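Local coordinates for thiosulfate reductase (Thermus thermophilus, PDB 2VPZ), which probably catalyses redox chemistry on sulfur compounds such as polysulfide or thiosulfate, using a molybdenum bis-MGD cofactor and a [4Fe-4S] cluster, at residues 373-381 / 531-539; 456-467 / 475-483. One frame throughout, in Å; residues are numbered along the deposited sequence.

In the fold
Interaction 2 belongs to the core: 15 of its 18 touching residues are buried, and 456-467 meets 475-483 as neighbouring strands of a parallel sheet whose C-terminal ends carry the guanosine of an MGD. Interaction 1 is a surface contact between two loops, with 2 of 10 touching residues buried, and lies away from the cofactor and cluster sites. The chemistry follows the setting. Backbone bonds and carboxylates dominate in 456-467 / 475-483, whereas 373-381 / 531-539 relies on proline and aromatic packing with one hydrogen bond. Their centres are 25 Å apart and they share no helix or strand, although 456-467 and 475-483 both fall between 381 and 531 in sequence.

Interaction 1: residues 373-381 / 531-539; sequences KYPLPPLPL and LEQYFPWKT
Y374 and W537 pack edge to face at one end of this contact between two irregular loops. The edge of the indole points at the phenol face, with the planes at 68° and the centroid of the five-membered ring 4.9 Å from that of Y374. The closest ring carbons are W537 CD1 and Y374 CZ, 3.7 Å apart, so the CD1 edge of the indole sits over one face of the phenol, displaced toward its rim. Two torsions produce this: Y374 swings CG away from its own backbone N (chi1 -176°), while W537 holds CG between its backbone N and carbonyl carbon. Y374 OH ends beside W537 CB.

In the middle, one branch of L376 does the touching. Its CD2 packs against the P536 ring, 3.9 Å from P536 CD, and also approaches the backbone O of Q533. Next along, P377 CG meets the aliphatic part of Q533 at CG, 3.6 Å away, and the same Q533 CG lies over one face of the Y534 ring.

Y534 enters the proline-rich loop hydroxyl first. Its OH donates to P378 O at 2.7 Å, with a C=O...O angle of 148° and the donor tilted slightly from the carbonyl plane; this is the hydrogen bond between the two segments. P377 O lies near the ring plane, 3.3 Å from Y534 CE2, and P378 O is also at the edge. L379 CD1 and P380 CD approach the ring obliquely.

The contact joins the loop between helices 341-354 and 423-426 to the loop between helices 518-528 and 540-551. Y543 of helix 540-551 meets the rings of both Y374 and W537, W519 of helix 518-528 touches W537, and helix 149-160 receives L376 on F155 and L379 on A158.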
loop_
_atom_site.group_PDB
_atom_site.type_symbol
_atom_site.label_atom_id
_atom_site.label_comp_id
_atom_site.label_asym_id
_atom_site.label_seq_id
_atom_site.Cartn_x
_atom_site.Cartn_y
_atom_site.Cartn_z
ATOM N N LYS A 373 -19.481 5.175 56.511
ATOM C CA LYS A 373 -19.965 3.823 56.799
ATOM C C LYS A 373 -21.313 3.822 57.525
ATOM O O LYS A 373 -21.707 4.831 58.109
ATOM C CB LYS A 373 -18.911 3.004 57.585
ATOM C CG LYS A 373 -17.751 2.476 56.717
ATOM C CD LYS A 373 -16.608 1.878 57.538
ATOM C CE LYS A 373 -16.975 0.514 58.157
ATOM N NZ LYS A 373 -16.998 -0.659 57.189
ATOM N N TYR A 374 -22.038 2.712 57.451
ATOM C CA TYR A 374 -23.324 2.595 58.124
ATOM C C TYR A 374 -22.934 2.372 59.604
ATOM O O TYR A 374 -22.131 1.467 59.864
ATOM C CB TYR A 374 -24.093 1.405 57.557
ATOM C CG TYR A 374 -25.477 1.254 58.125
ATOM C CD1 TYR A 374 -26.595 1.649 57.400
ATOM C CD2 TYR A 374 -25.669 0.700 59.395
ATOM C CE1 TYR A 374 -27.888 1.494 57.915
ATOM C CE2 TYR A 374 -26.963 0.537 59.935
ATOM C CZ TYR A 374 -28.074 0.933 59.186
ATOM O OH TYR A 374 -29.363 0.762 59.672
ATOM N N PRO A 375 -23.507 3.156 60.582
ATOM C CA PRO A 375 -23.219 3.075 62.031
ATOM C C PRO A 375 -23.439 1.757 62.768
ATOM O O PRO A 375 -24.567 1.269 62.899
ATOM C CB PRO A 375 -24.061 4.200 62.650
ATOM C CG PRO A 375 -24.626 4.966 61.469
ATOM C CD PRO A 375 -24.748 3.913 60.393
ATOM N N LEU A 376 -22.353 1.216 63.300
ATOM C CA LEU A 376 -22.421 -0.071 63.959
ATOM C C LEU A 376 -21.378 -0.276 65.070
ATOM O O LEU A 376 -20.406 0.501 65.192
ATOM C CB LEU A 376 -22.240 -1.191 62.905
ATOM C CG LEU A 376 -23.104 -1.462 61.650
ATOM C CD1 LEU A 376 -22.478 -2.633 60.838
ATOM C CD2 LEU A 376 -24.560 -1.810 62.041
ATOM N N PRO A 377 -21.604 -1.301 65.922
ATOM C CA PRO A 377 -20.648 -1.589 66.994
ATOM C C PRO A 377 -19.335 -2.078 66.304
ATOM O O PRO A 377 -19.397 -2.613 65.182
ATOM C CB PRO A 377 -21.280 -2.743 67.785
ATOM C CG PRO A 377 -22.726 -2.838 67.345
ATOM C CD PRO A 377 -22.898 -1.974 66.113
ATOM N N PRO A 378 -18.145 -1.857 66.920
ATOM C CA PRO A 378 -16.923 -2.343 66.273
ATOM C C PRO A 378 -17.017 -3.868 66.017
ATOM O O PRO A 378 -17.732 -4.579 66.725
ATOM C CB PRO A 378 -15.835 -2.011 67.285
ATOM C CG PRO A 378 -16.277 -0.692 67.806
ATOM C CD PRO A 378 -17.805 -0.898 67.978
ATOM N N LEU A 379 -16.300 -4.377 65.027
ATOM C CA LEU A 379 -16.333 -5.809 64.716
ATOM C C LEU A 379 -15.419 -6.667 65.657
ATOM O O LEU A 379 -14.355 -6.176 66.075
ATOM C CB LEU A 379 -15.905 -6.033 63.244
ATOM C CG LEU A 379 -16.782 -6.165 61.972
ATOM C CD1 LEU A 379 -18.276 -6.026 62.270
ATOM C CD2 LEU A 379 -16.322 -5.123 60.935
ATOM N N PRO A 380 -15.844 -7.903 66.069
ATOM C CA PRO A 380 -14.877 -8.607 66.921
ATOM C C PRO A 380 -13.401 -8.459 66.372
ATOM O O PRO A 380 -12.508 -8.036 67.104
ATOM C CB PRO A 380 -15.370 -10.056 66.902
ATOM C CG PRO A 380 -16.889 -9.935 66.812
ATOM C CD PRO A 380 -17.154 -8.585 66.079
ATOM N N LEU A 381 -13.127 -8.793 65.110
ATOM C CA LEU A 381 -11.766 -8.620 64.557
ATOM C C LEU A 381 -11.756 -7.474 63.536
ATOM O O LEU A 381 -12.610 -7.437 62.651
ATOM C CB LEU A 381 -11.247 -9.898 63.887
ATOM C CG LEU A 381 -11.348 -11.190 64.674
ATOM C CD1 LEU A 381 -11.679 -12.323 63.743
ATOM C CD2 LEU A 381 -10.060 -11.482 65.398
ATOM N N LEU A 531 -25.850 -12.380 65.454
ATOM C CA LEU A 531 -25.268 -11.119 64.948
ATOM C C LEU A 531 -26.215 -10.010 64.491
ATOM O O LEU A 531 -25.890 -9.230 63.617
ATOM C CB LEU A 531 -24.230 -11.442 63.848
ATOM C CG LEU A 531 -23.429 -12.759 63.959
ATOM C CD1 LEU A 531 -22.822 -13.151 62.590
ATOM C CD2 LEU A 531 -22.347 -12.646 65.046
ATOM N N GLU A 532 -27.381 -9.982 65.127
ATOM C CA GLU A 532 -28.440 -9.006 64.912
ATOM C C GLU A 532 -27.904 -7.537 65.070
ATOM O O GLU A 532 -28.312 -6.684 64.287
ATOM C CB GLU A 532 -29.588 -9.296 65.888
ATOM C CG GLU A 532 -29.261 -10.374 66.954
ATOM C CD GLU A 532 -29.642 -11.811 66.538
ATOM O OE1 GLU A 532 -30.828 -12.039 66.180
ATOM O OE2 GLU A 532 -28.759 -12.704 66.584
ATOM N N GLN A 533 -27.004 -7.225 66.023
ATOM C CA GLN A 533 -26.495 -5.826 66.146
ATOM C C GLN A 533 -25.803 -5.462 64.826
ATOM O O GLN A 533 -25.821 -4.287 64.383
ATOM C CB GLN A 533 -25.528 -5.610 67.341
ATOM C CG GLN A 533 -24.129 -6.134 67.154
ATOM C CD GLN A 533 -23.834 -7.289 68.078
ATOM O OE1 GLN A 533 -22.955 -7.203 68.952
ATOM N NE2 GLN A 533 -24.592 -8.381 67.925
ATOM N N TYR A 534 -25.174 -6.457 64.220
ATOM C CA TYR A 534 -24.615 -6.307 62.873
ATOM C C TYR A 534 -25.876 -6.894 62.043
ATOM O O TYR A 534 -26.482 -7.900 62.420
ATOM C CB TYR A 534 -23.261 -7.115 62.668
ATOM C CG TYR A 534 -22.165 -6.996 63.777
ATOM C CD1 TYR A 534 -22.030 -7.990 64.742
ATOM C CD2 TYR A 534 -21.295 -5.869 63.892
ATOM C CE1 TYR A 534 -21.094 -7.917 65.781
ATOM C CE2 TYR A 534 -20.340 -5.773 64.950
ATOM C CZ TYR A 534 -20.255 -6.808 65.885
ATOM O OH TYR A 534 -19.368 -6.724 66.933
ATOM N N PHE A 535 -26.338 -6.167 61.013
ATOM C CA PHE A 535 -27.546 -6.488 60.198
ATOM C C PHE A 535 -28.872 -5.928 60.686
ATOM O O PHE A 535 -29.920 -6.317 60.136
ATOM C CB PHE A 535 -27.676 -7.987 60.044
ATOM C CG PHE A 535 -26.571 -8.633 59.408
ATOM C CD1 PHE A 535 -25.682 -9.417 60.115
ATOM C CD2 PHE A 535 -26.300 -8.342 58.065
ATOM C CE1 PHE A 535 -24.532 -9.895 59.535
ATOM C CE2 PHE A 535 -25.157 -8.818 57.437
ATOM C CZ PHE A 535 -24.254 -9.595 58.183
ATOM N N PRO A 536 -28.836 -4.928 61.612
ATOM C CA PRO A 536 -30.079 -4.341 62.112
ATOM C C PRO A 536 -31.069 -3.881 61.025
ATOM O O PRO A 536 -32.237 -4.269 61.044
ATOM C CB PRO A 536 -29.591 -3.209 62.998
ATOM C CG PRO A 536 -28.494 -2.644 62.171
ATOM C CD PRO A 536 -27.774 -3.918 61.625
ATOM N N TRP A 537 -30.600 -3.043 60.103
ATOM C CA TRP A 537 -31.415 -2.542 58.957
ATOM C C TRP A 537 -32.273 -3.679 58.348
ATOM O O TRP A 537 -31.754 -4.774 58.136
ATOM C CB TRP A 537 -30.527 -1.938 57.835
ATOM C CG TRP A 537 -29.271 -2.745 57.528
ATOM C CD1 TRP A 537 -28.070 -2.658 58.172
ATOM C CD2 TRP A 537 -29.097 -3.775 56.518
ATOM N NE1 TRP A 537 -27.177 -3.549 57.641
ATOM C CE2 TRP A 537 -27.770 -4.248 56.628
ATOM C CE3 TRP A 537 -29.931 -4.340 55.532
ATOM C CZ2 TRP A 537 -27.246 -5.268 55.791
ATOM C CZ3 TRP A 537 -29.414 -5.363 54.688
ATOM C CH2 TRP A 537 -28.085 -5.806 54.834
ATOM N N LYS A 538 -33.556 -3.434 58.055
ATOM C CA LYS A 538 -34.471 -4.461 57.488
ATOM C C LYS A 538 -34.435 -4.610 55.974
ATOM O O LYS A 538 -35.112 -5.458 55.398
ATOM C CB LYS A 538 -35.932 -4.207 57.877
ATOM C CG LYS A 538 -36.518 -5.189 58.882
ATOM C CD LYS A 538 -36.648 -4.532 60.262
ATOM C CE LYS A 538 -35.304 -3.999 60.782
ATOM N NZ LYS A 538 -34.881 -4.680 62.052
ATOM N N THR A 539 -33.667 -3.766 55.313
ATOM C CA THR A 539 -33.618 -3.857 53.877
ATOM C C THR A 539 -32.394 -3.099 53.274
ATOM O O THR A 539 -31.880 -2.176 53.914
ATOM C CB THR A 539 -35.024 -3.364 53.306
ATOM O OG1 THR A 539 -35.669 -4.426 52.604
ATOM C CG2 THR A 539 -34.878 -2.139 52.421
#

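Interaction 2: residues 456-467 / 475-483; sequences LKNLDLYVAIDV and WADVILPEA. With MGD (2-amino-5,6-dimercapto-7-methyl-3,7,8a,9-tetrahydro-8-oxa-1,3,9,10-tetraaza-anthracen-4-one guanosine dinucleotide), chain H.
Y462 turns its ring away from its backbone N (chi1 161°), laying one face against A476, while D477 bends back (chi1 -32°) to bring OD2 to the backbone of Y462. Y462 opens strand 462-466, and A476 and D477 lie just before strand 479-481, its parallel neighbour and an outermost strand of a five-stranded parallel sheet; helix 117-134 packs on V463 and V478. The two strand axes are 5.1 Å apart, with 19° between their directions. A476 CB makes a CH-pi contact 4.1 Å from the Y462 ring centroid, and L456 CD2 sits over the centre of the opposite face, holding the phenol between two aliphatic groups. L456 CD1 also packs on W475, whose side chain crosses that of L456 at about a right angle.

Y462 N donates to D477 OD2 from above the carboxylate plane, and D477 N returns a bond to Y462 O that lies in the carbonyl plane. The other carboxylate oxygen, D477 OD1, forms salt bridges with R101 and R107, which would favour the charged form. Farther along, L480 N donates to A464 O at 3.2 Å in a nearly straight bond, D466 N gives a weak bond to L480 O, and E482 N donates to D466 O at 3.0 Å. I465 and L480 share one face of the sheet; A464 and I479 share the other.

At the C-terminal ends the strands recognise the guanosine of MGD. I465 O accepts from guanine N2 at 3.0 Å, and the extended E482 side chain brings OE1 to N1 at 2.6 Å and, more weakly, to N2; Y438 OH also bonds to OE1. D466 grips both ribose hydroxyls: O3' donates to D466 OD1 at 2.7 Å and O2' to D466 OD2 at 2.6 Å, while V467 N meets D466 OD2 on its anti lone pair.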
loop_
_atom_site.group_PDB
_atom_site.type_symbol
_atom_site.label_atom_id
_atom_site.label_comp_id
_atom_site.label_asym_id
_atom_site.label_seq_id
_atom_site.Cartn_x
_atom_site.Cartn_y
_atom_site.Cartn_z
ATOM N N LEU A 456 -11.294 -30.896 50.954
ATOM C CA LEU A 456 -12.761 -30.859 51.028
ATOM C C LEU A 456 -13.257 -32.193 51.644
ATOM O O LEU A 456 -14.272 -32.224 52.349
ATOM C CB LEU A 456 -13.454 -30.615 49.661
ATOM C CG LEU A 456 -12.987 -29.427 48.801
ATOM C CD1 LEU A 456 -13.774 -29.357 47.466
ATOM C CD2 LEU A 456 -13.112 -28.104 49.583
ATOM N N LYS A 457 -12.545 -33.292 51.394
ATOM C CA LYS A 457 -12.900 -34.606 51.925
ATOM C C LYS A 457 -12.996 -34.579 53.471
ATOM O O LYS A 457 -13.987 -34.983 54.078
ATOM C CB LYS A 457 -11.879 -35.705 51.495
ATOM C CG LYS A 457 -12.416 -36.780 50.509
ATOM C CD LYS A 457 -12.980 -36.175 49.200
ATOM C CE LYS A 457 -14.169 -36.991 48.632
ATOM N NZ LYS A 457 -13.804 -37.874 47.464
ATOM N N ASN A 458 -11.958 -34.036 54.092
ATOM C CA ASN A 458 -11.847 -33.942 55.529
ATOM C C ASN A 458 -12.715 -32.920 56.293
ATOM O O ASN A 458 -12.706 -32.869 57.521
ATOM C CB ASN A 458 -10.380 -33.711 55.901
ATOM C CG ASN A 458 -9.851 -34.705 56.911
ATOM O OD1 ASN A 458 -10.614 -35.508 57.462
ATOM N ND2 ASN A 458 -8.539 -34.657 57.169
ATOM N N LEU A 459 -13.482 -32.105 55.586
ATOM C CA LEU A 459 -14.295 -31.073 56.234
ATOM C C LEU A 459 -15.613 -31.548 56.854
ATOM O O LEU A 459 -16.210 -32.521 56.390
ATOM C CB LEU A 459 -14.568 -29.891 55.266
ATOM C CG LEU A 459 -13.469 -28.931 54.759
ATOM C CD1 LEU A 459 -13.947 -28.129 53.519
ATOM C CD2 LEU A 459 -13.013 -27.974 55.884
ATOM N N ASP A 460 -16.065 -30.847 57.894
ATOM C CA ASP A 460 -17.354 -31.119 58.526
ATOM C C ASP A 460 -18.442 -30.331 57.754
ATOM O O ASP A 460 -19.558 -30.821 57.581
ATOM C CB ASP A 460 -17.372 -30.755 60.022
ATOM C CG ASP A 460 -16.607 -31.768 60.895
ATOM O OD1 ASP A 460 -16.567 -32.960 60.516
ATOM O OD2 ASP A 460 -16.071 -31.364 61.953
ATOM N N LEU A 461 -18.127 -29.125 57.291
ATOM C CA LEU A 461 -19.080 -28.342 56.497
ATOM C C LEU A 461 -18.412 -27.532 55.355
ATOM O O LEU A 461 -17.374 -26.893 55.547
ATOM C CB LEU A 461 -19.930 -27.389 57.382
ATOM C CG LEU A 461 -20.871 -26.385 56.689
ATOM C CD1 LEU A 461 -22.199 -27.067 56.287
ATOM C CD2 LEU A 461 -21.131 -25.156 57.599
ATOM N N TYR A 462 -18.981 -27.617 54.157
ATOM C CA TYR A 462 -18.480 -26.881 53.006
ATOM C C TYR A 462 -19.650 -26.285 52.177
ATOM O O TYR A 462 -20.413 -27.000 51.513
ATOM C CB TYR A 462 -17.530 -27.756 52.130
ATOM C CG TYR A 462 -17.312 -27.264 50.708
ATOM C CD1 TYR A 462 -17.056 -25.910 50.439
ATOM C CD2 TYR A 462 -17.429 -28.138 49.619
ATOM C CE1 TYR A 462 -16.932 -25.429 49.115
ATOM C CE2 TYR A 462 -17.310 -27.679 48.294
ATOM C CZ TYR A 462 -17.062 -26.321 48.041
ATOM O OH TYR A 462 -16.954 -25.867 46.752
ATOM N N VAL A 463 -19.833 -24.970 52.282
ATOM C CA VAL A 463 -20.902 -24.294 51.559
ATOM C C VAL A 463 -20.336 -23.472 50.368
ATOM O O VAL A 463 -19.256 -22.876 50.450
ATOM C CB VAL A 463 -21.786 -23.366 52.489
ATOM C CG1 VAL A 463 -23.096 -23.025 51.777
ATOM C CG2 VAL A 463 -22.081 -24.077 53.847
ATOM N N ALA A 464 -21.041 -23.473 49.236
ATOM C CA ALA A 464 -20.638 -22.722 48.044
ATOM C C ALA A 464 -21.819 -21.908 47.514
ATOM O O ALA A 464 -22.884 -22.458 47.280
ATOM C CB ALA A 464 -20.086 -23.682 46.944
ATOM N N ILE A 465 -21.605 -20.601 47.332
ATOM C CA ILE A 465 -22.633 -19.641 46.854
ATOM C C ILE A 465 -22.165 -19.218 45.445
ATOM O O ILE A 465 -21.119 -18.573 45.287
ATOM C CB ILE A 465 -22.720 -18.434 47.844
ATOM C CG1 ILE A 465 -22.514 -18.925 49.281
ATOM C CG2 ILE A 465 -24.067 -17.705 47.675
ATOM C CD1 ILE A 465 -22.861 -17.913 50.389
ATOM N N ASP A 466 -22.958 -19.549 44.421
ATOM C CA ASP A 466 -22.550 -19.307 43.031
ATOM C C ASP A 466 -23.752 -19.235 42.076
ATOM O O ASP A 466 -24.899 -19.234 42.532
ATOM C CB ASP A 466 -21.663 -20.500 42.605
ATOM C CG ASP A 466 -20.520 -20.108 41.618
ATOM O OD1 ASP A 466 -19.332 -20.212 42.018
ATOM O OD2 ASP A 466 -20.809 -19.745 40.469
ATOM N N VAL A 467 -23.508 -19.194 40.768
ATOM C CA VAL A 467 -24.600 -19.204 39.784
ATOM C C VAL A 467 -24.613 -20.405 38.814
ATOM O O VAL A 467 -25.683 -20.918 38.456
ATOM C CB VAL A 467 -24.655 -17.985 38.833
ATOM C CG1 VAL A 467 -25.841 -18.138 37.844
ATOM C CG2 VAL A 467 -24.738 -16.664 39.610
ATOM N N TRP A 475 -19.327 -30.202 44.765
ATOM C CA TRP A 475 -18.611 -30.980 45.811
ATOM C C TRP A 475 -19.131 -30.493 47.168
ATOM O O TRP A 475 -18.657 -30.937 48.216
ATOM C CB TRP A 475 -17.097 -30.762 45.799
ATOM C CG TRP A 475 -16.345 -31.665 44.885
ATOM C CD1 TRP A 475 -16.554 -31.850 43.541
ATOM C CD2 TRP A 475 -15.247 -32.520 45.236
ATOM N NE1 TRP A 475 -15.653 -32.761 43.043
ATOM C CE2 TRP A 475 -14.833 -33.179 44.056
ATOM C CE3 TRP A 475 -14.558 -32.771 46.431
ATOM C CZ2 TRP A 475 -13.773 -34.104 44.040
ATOM C CZ3 TRP A 475 -13.504 -33.685 46.429
ATOM C CH2 TRP A 475 -13.116 -34.336 45.224
ATOM N N ALA A 476 -20.096 -29.584 47.158
ATOM C CA ALA A 476 -20.627 -29.005 48.390
ATOM C C ALA A 476 -21.815 -29.662 49.143
ATOM O O ALA A 476 -22.656 -30.334 48.512
ATOM C CB ALA A 476 -21.007 -27.498 48.108
ATOM N N ASP A 477 -21.843 -29.518 50.481
ATOM C CA ASP A 477 -22.999 -29.936 51.317
ATOM C C ASP A 477 -23.735 -28.547 51.205
ATOM O O ASP A 477 -23.215 -27.564 51.704
ATOM C CB ASP A 477 -22.689 -30.137 52.841
ATOM C CG ASP A 477 -21.282 -30.624 53.136
ATOM O OD1 ASP A 477 -20.879 -31.633 52.521
ATOM O OD2 ASP A 477 -20.595 -30.006 53.990
ATOM N N VAL A 478 -24.907 -28.458 50.582
ATOM C CA VAL A 478 -25.566 -27.149 50.403
ATOM C C VAL A 478 -24.897 -26.201 49.389
ATOM O O VAL A 478 -23.736 -25.739 49.553
ATOM C CB VAL A 478 -25.766 -26.261 51.727
ATOM C CG1 VAL A 478 -27.044 -25.388 51.585
ATOM C CG2 VAL A 478 -25.853 -27.109 52.988
ATOM N N ILE A 479 -25.679 -25.928 48.341
ATOM C CA ILE A 479 -25.386 -25.053 47.211
ATOM C C ILE A 479 -26.462 -23.956 47.340
ATOM O O ILE A 479 -27.638 -24.280 47.443
ATOM C CB ILE A 479 -25.596 -25.793 45.819
ATOM C CG1 ILE A 479 -24.566 -26.899 45.615
ATOM C CG2 ILE A 479 -25.539 -24.767 44.654
ATOM C CD1 ILE A 479 -24.994 -28.033 44.654
ATOM N N LEU A 480 -26.080 -22.677 47.351
ATOM C CA LEU A 480 -27.057 -21.572 47.426
ATOM C C LEU A 480 -26.979 -20.743 46.119
ATOM O O LEU A 480 -25.917 -20.181 45.815
ATOM C CB LEU A 480 -26.794 -20.692 48.682
ATOM C CG LEU A 480 -26.634 -21.397 50.049
ATOM C CD1 LEU A 480 -26.308 -20.385 51.164
ATOM C CD2 LEU A 480 -27.908 -22.210 50.406
ATOM N N PRO A 481 -28.091 -20.659 45.322
ATOM C CA PRO A 481 -28.057 -19.871 44.072
ATOM C C PRO A 481 -28.142 -18.347 44.220
ATOM O O PRO A 481 -29.191 -17.835 44.643
ATOM C CB PRO A 481 -29.183 -20.470 43.236
ATOM C CG PRO A 481 -30.210 -20.919 44.271
ATOM C CD PRO A 481 -29.393 -21.324 45.512
ATOM N N GLU A 482 -27.074 -17.625 43.884
ATOM C CA GLU A 482 -27.099 -16.177 44.005
ATOM C C GLU A 482 -27.788 -15.525 42.824
ATOM O O GLU A 482 -27.939 -16.100 41.730
ATOM C CB GLU A 482 -25.689 -15.509 44.146
ATOM C CG GLU A 482 -25.787 -14.205 44.998
ATOM C CD GLU A 482 -24.623 -13.201 44.868
ATOM O OE1 GLU A 482 -23.497 -13.609 44.550
ATOM O OE2 GLU A 482 -24.873 -11.998 45.128
ATOM N N ALA A 483 -28.275 -14.324 43.084
ATOM C CA ALA A 483 -28.920 -13.559 42.063
ATOM C C ALA A 483 -27.766 -12.841 41.408
ATOM O O ALA A 483 -26.771 -12.444 42.028
ATOM C CB ALA A 483 -29.949 -12.593 42.635
HETATM P PB MGD H . -13.226 -17.211 38.079
HETATM O O1B MGD H . -12.638 -18.376 37.345
HETATM O O2B MGD H . -13.990 -16.171 37.319
HETATM O O3B MGD H . -11.997 -16.685 38.984
HETATM O O3A MGD H . -10.093 -15.966 40.450
HETATM P PA MGD H . -11.677 -16.161 40.484
HETATM O O1A MGD H . -12.513 -14.895 40.578
HETATM O O2A MGD H . -11.920 -17.290 41.422
HETATM O "O5'" MGD H . -14.229 -17.731 39.165
HETATM C "C5'" MGD H . -15.421 -17.017 39.496
HETATM C "C4'" MGD H . -16.336 -18.018 40.201
HETATM O "O4'" MGD H . -17.356 -17.152 40.687
HETATM C "C3'" MGD H . -17.023 -19.018 39.308
HETATM O "O3'" MGD H . -17.367 -20.123 40.154
HETATM C "C2'" MGD H . -18.269 -18.236 38.861
HETATM O "O2'" MGD H . -19.239 -19.173 38.471
HETATM C "C1'" MGD H . -18.666 -17.466 40.122
HETATM N N9 MGD H . -19.496 -16.209 39.987
HETATM C C8 MGD H . -19.441 -15.323 38.991
HETATM N N7 MGD H . -20.274 -14.270 39.160
HETATM C C5 MGD H . -20.884 -14.434 40.355
HETATM C C6 MGD H . -21.875 -13.664 41.230
HETATM O O6 MGD H . -22.419 -12.566 40.856
HETATM N N1 MGD H . -22.184 -14.246 42.436
HETATM C C2 MGD H . -21.665 -15.434 42.877
HETATM N N2 MGD H . -21.992 -15.997 44.081
HETATM N N3 MGD H . -20.776 -16.104 42.132
HETATM C C4 MGD H . -20.348 -15.715 40.885
HETATM C C10 MGD H . -9.472 -14.719 40.012
HETATM C C11 MGD H . -8.026 -14.791 40.369
HETATM O O11 MGD H . -7.595 -16.096 39.979
HETATM C C12 MGD H . -7.128 -13.747 39.816
HETATM S S12 MGD H . -7.503 -12.078 39.922
HETATM C C13 MGD H . -5.945 -14.041 39.277
HETATM S S13 MGD H . -4.878 -12.969 38.585
HETATM C C14 MGD H . -5.336 -15.333 39.218
HETATM N N15 MGD H . -5.248 -15.755 37.791
HETATM C C16 MGD H . -4.887 -17.071 37.625
HETATM C C17 MGD H . -4.193 -17.655 36.474
HETATM O O17 MGD H . -3.903 -16.944 35.467
HETATM N N18 MGD H . -3.865 -18.948 36.530
HETATM C C19 MGD H . -4.147 -19.740 37.582
HETATM N N19 MGD H . -3.860 -21.077 37.580
HETATM N N20 MGD H . -4.749 -19.244 38.665
HETATM C C21 MGD H . -5.157 -17.982 38.752
HETATM N N22 MGD H . -5.820 -17.556 39.833
HETATM C C23 MGD H . -6.173 -16.205 40.104
#